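Local structure of galactonate dehydratase (Zobellia galactanivorans, 5OLC) at residues R264-K268 with D269-I273. The protein belongs to the enolase superfamily, with a mandelate racemase-like N-terminal domain and a C-terminal domain of the TIM-barrel type. Residues are numbered along the deposited sequence; the frame is centred on the assembly and turned at random.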
ATOM      1  N   ARG A 264      12.577 -10.654   4.705  1.00 46.32           N
ATOM      2  CA  ARG A 264      12.141  -9.407   5.327  1.00 46.03           C
ATOM      3  C   ARG A 264      13.099  -8.258   4.985  1.00 49.62           C
ATOM      4  O   ARG A 264      12.618  -7.157   4.721  1.00 51.51           O
ATOM      5  CB  ARG A 264      11.861  -9.577   6.839  1.00 46.65           C
ATOM      6  CG  ARG A 264      12.873  -9.008   7.860  1.00 65.16           C
ATOM      7  CD  ARG A 264      12.356  -9.094   9.301  1.00 82.93           C
ATOM      8  NE  ARG A 264      12.364 -10.456   9.879  1.00 97.28           N
ATOM      9  CZ  ARG A 264      11.323 -11.303   9.914  1.00100.97           C
ATOM     10  NH1 ARG A 264      11.453 -12.500  10.472  1.00 70.73           N
ATOM     11  NH2 ARG A 264      10.155 -10.960   9.376  1.00 85.93           N
ATOM     12  N   LEU A 265      14.416  -8.523   4.884  1.00 44.38           N
ATOM     13  CA  LEU A 265      15.378  -7.491   4.501  1.00 44.37           C
ATOM     14  C   LEU A 265      15.149  -7.053   3.045  1.00 49.61           C
ATOM     15  O   LEU A 265      15.122  -5.855   2.753  1.00 50.59           O
ATOM     16  CB  LEU A 265      16.827  -7.992   4.706  1.00 44.27           C
ATOM     17  CG  LEU A 265      17.963  -7.011   4.323  1.00 47.37           C
ATOM     18  CD1 LEU A 265      18.219  -6.020   5.406  1.00 46.04           C
ATOM     19  CD2 LEU A 265      19.221  -7.746   4.005  1.00 50.55           C
ATOM     20  N   PHE A 266      14.954  -8.029   2.151  1.00 46.51           N
ATOM     21  CA  PHE A 266      14.739  -7.783   0.728  1.00 47.93           C
ATOM     22  C   PHE A 266      13.377  -7.150   0.419  1.00 55.07           C
ATOM     23  O   PHE A 266      13.278  -6.395  -0.558  1.00 56.92           O
ATOM     24  CB  PHE A 266      14.920  -9.084  -0.094  1.00 49.62           C
ATOM     25  CG  PHE A 266      16.266  -9.777  -0.029  1.00 50.81           C
ATOM     26  CD1 PHE A 266      17.454  -9.048  -0.097  1.00 53.66           C
ATOM     27  CD2 PHE A 266      16.347 -11.160   0.002  1.00 52.05           C
ATOM     28  CE1 PHE A 266      18.690  -9.693  -0.070  1.00 53.91           C
ATOM     29  CE2 PHE A 266      17.586 -11.803   0.012  1.00 54.41           C
ATOM     30  CZ  PHE A 266      18.749 -11.066  -0.024  1.00 52.15           C
ATOM     31  N   ASP A 267      12.331  -7.464   1.235  1.00 49.94           N
ATOM     32  CA  ASP A 267      10.979  -6.943   1.048  1.00 49.57           C
ATOM     33  C   ASP A 267      10.934  -5.457   1.252  1.00 57.91           C
ATOM     34  O   ASP A 267      10.038  -4.794   0.727  1.00 58.22           O
ATOM     35  CB  ASP A 267       9.991  -7.611   2.015  1.00 50.23           C
ATOM     36  CG  ASP A 267       9.362  -8.902   1.532  1.00 54.36           C
ATOM     37  OD1 ASP A 267       9.564  -9.265   0.359  1.00 55.93           O
ATOM     38  OD2 ASP A 267       8.647  -9.528   2.311  1.00 57.39           O
ATOM     39  N   LYS A 268      11.898  -4.932   2.012  1.00 57.37           N
ATOM     40  CA  LYS A 268      11.972  -3.523   2.343  1.00 58.28           C
ATOM     41  C   LYS A 268      12.992  -2.754   1.484  1.00 66.26           C
ATOM     42  O   LYS A 268      13.298  -1.605   1.805  1.00 66.99           O
ATOM     43  CB  LYS A 268      12.216  -3.341   3.852  1.00 60.14           C
ATOM     44  CG  LYS A 268      11.172  -3.987   4.756  1.00 72.87           C
ATOM     45  CD  LYS A 268      10.998  -3.223   6.078  1.00 80.43           C
ATOM     46  CE  LYS A 268       9.795  -2.287   6.107  1.00 86.22           C
ATOM     47  NZ  LYS A 268       8.882  -2.574   7.251  1.00 87.28           N
ATOM     48  N   ASP A 269      13.501  -3.366   0.385  1.00 65.07           N
ATOM     49  CA  ASP A 269      14.461  -2.758  -0.564  1.00 66.76           C
ATOM     50  C   ASP A 269      15.651  -2.012   0.134  1.00 70.90           C
ATOM     51  O   ASP A 269      16.075  -0.934  -0.313  1.00 69.52           O
ATOM     52  CB  ASP A 269      13.711  -1.836  -1.562  1.00 70.02           C
ATOM     53  CG  ASP A 269      14.166  -1.908  -3.021  1.00 88.74           C
ATOM     54  OD1 ASP A 269      14.798  -2.933  -3.405  1.00 90.75           O
ATOM     55  OD2 ASP A 269      13.886  -0.941  -3.784  1.00 94.18           O
ATOM     56  N   CYS A 270      16.184  -2.623   1.224  1.00 67.19           N
ATOM     57  CA  CYS A 270      17.245  -2.087   2.077  1.00 66.85           C
ATOM     58  C   CYS A 270      18.619  -2.027   1.436  1.00 69.87           C
ATOM     59  O   CYS A 270      19.278  -0.979   1.483  1.00 70.76           O
ATOM     60  CB  CYS A 270      17.305  -2.860   3.389  1.00 67.54           C
ATOM     61  SG  CYS A 270      15.716  -3.018   4.228  1.00 71.64           S
ATOM     62  N   VAL A 271      19.086  -3.178   0.914  1.00 63.02           N
ATOM     63  CA  VAL A 271      20.443  -3.317   0.415  1.00 60.57           C
ATOM     64  C   VAL A 271      20.569  -3.526  -1.098  1.00 62.41           C
ATOM     65  O   VAL A 271      19.654  -4.021  -1.767  1.00 61.54           O
ATOM     66  CB  VAL A 271      21.191  -4.440   1.189  1.00 63.03           C
ATOM     67  CG1 VAL A 271      21.337  -4.084   2.660  1.00 62.65           C
ATOM     68  CG2 VAL A 271      20.525  -5.804   1.019  1.00 62.50           C
ATOM     69  N   ASP A 272      21.756  -3.152  -1.607  1.00 57.08           N
ATOM     70  CA  ASP A 272      22.226  -3.357  -2.965  1.00 55.23           C
ATOM     71  C   ASP A 272      22.959  -4.713  -2.963  1.00 55.74           C
ATOM     72  O   ASP A 272      22.878  -5.452  -3.950  1.00 55.51           O
ATOM     73  CB  ASP A 272      23.190  -2.225  -3.372  1.00 56.69           C
ATOM     74  CG  ASP A 272      22.507  -0.944  -3.770  1.00 63.99           C
ATOM     75  OD1 ASP A 272      21.840  -0.928  -4.833  1.00 65.91           O
ATOM     76  OD2 ASP A 272      22.661   0.051  -3.047  1.00 67.63           O
ATOM     77  N   ILE A 273      23.662  -5.029  -1.838  1.00 50.52           N
ATOM     78  CA  ILE A 273      24.443  -6.263  -1.604  1.00 50.44           C
ATOM     79  C   ILE A 273      24.037  -6.884  -0.276  1.00 55.13           C
ATOM     80  O   ILE A 273      24.112  -6.208   0.754  1.00 53.97           O
ATOM     81  CB  ILE A 273      25.982  -5.996  -1.581  1.00 53.32           C
ATOM     82  CG1 ILE A 273      26.489  -5.248  -2.819  1.00 53.83           C
ATOM     83  CG2 ILE A 273      26.762  -7.276  -1.360  1.00 53.94           C
ATOM     84  CD1 ILE A 273      27.043  -3.949  -2.513  1.00 64.66           C
TER
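The ring of Phe-266 meets Val-271 at its edge: CG2 of the valine lies near the ring plane, 4.4 Å from CE1, while Val-299 also touches the phenylalanine. The same CG2 reaches CD2 of Leu-265 at 3.8 Å, the two aliphatic side chains crossing at about a right angle, so one methyl group of the valine fits against both helix residues. With CG anti to the backbone N (chi1 179°), the side chain of Leu-265 is carried out to the flank of the helix, and its other methyl, CD1, rests 3.9 Å from CB of Cys-270. The CB of Cys-270 points toward the helix end; its SG lies 3.5 Å from CB of Lys-268 and 3.3 Å from the carbonyl O of Leu-265. At the turn itself, Asp-269 N donates to Phe-266 O over 3.2 Å, nearly straight at the hydrogen (159°), though the donor stands well above the carbonyl plane. Asp-269 adopts positive phi and psi, a left-handed conformation that turns the chain aside as helix 258-267 ends. The carboxylate of Asp-269 is engaged elsewhere: OD1 forms salt bridges with Arg-243 and with Arg-241 of a second subunit, tying this turn to the assembly interface. Arg-243 also pairs with Asp-272, linking both aspartates to helix 236-245, whose Tyr-236 and Tyr-239 pack on Cys-270. The whole forms a helix-to-strand connection of the barrel domain: the chain leaves helix 258-267 and enters strand 273-274, which runs parallel to strand 250-252 on one side and strand 300-301 on the other.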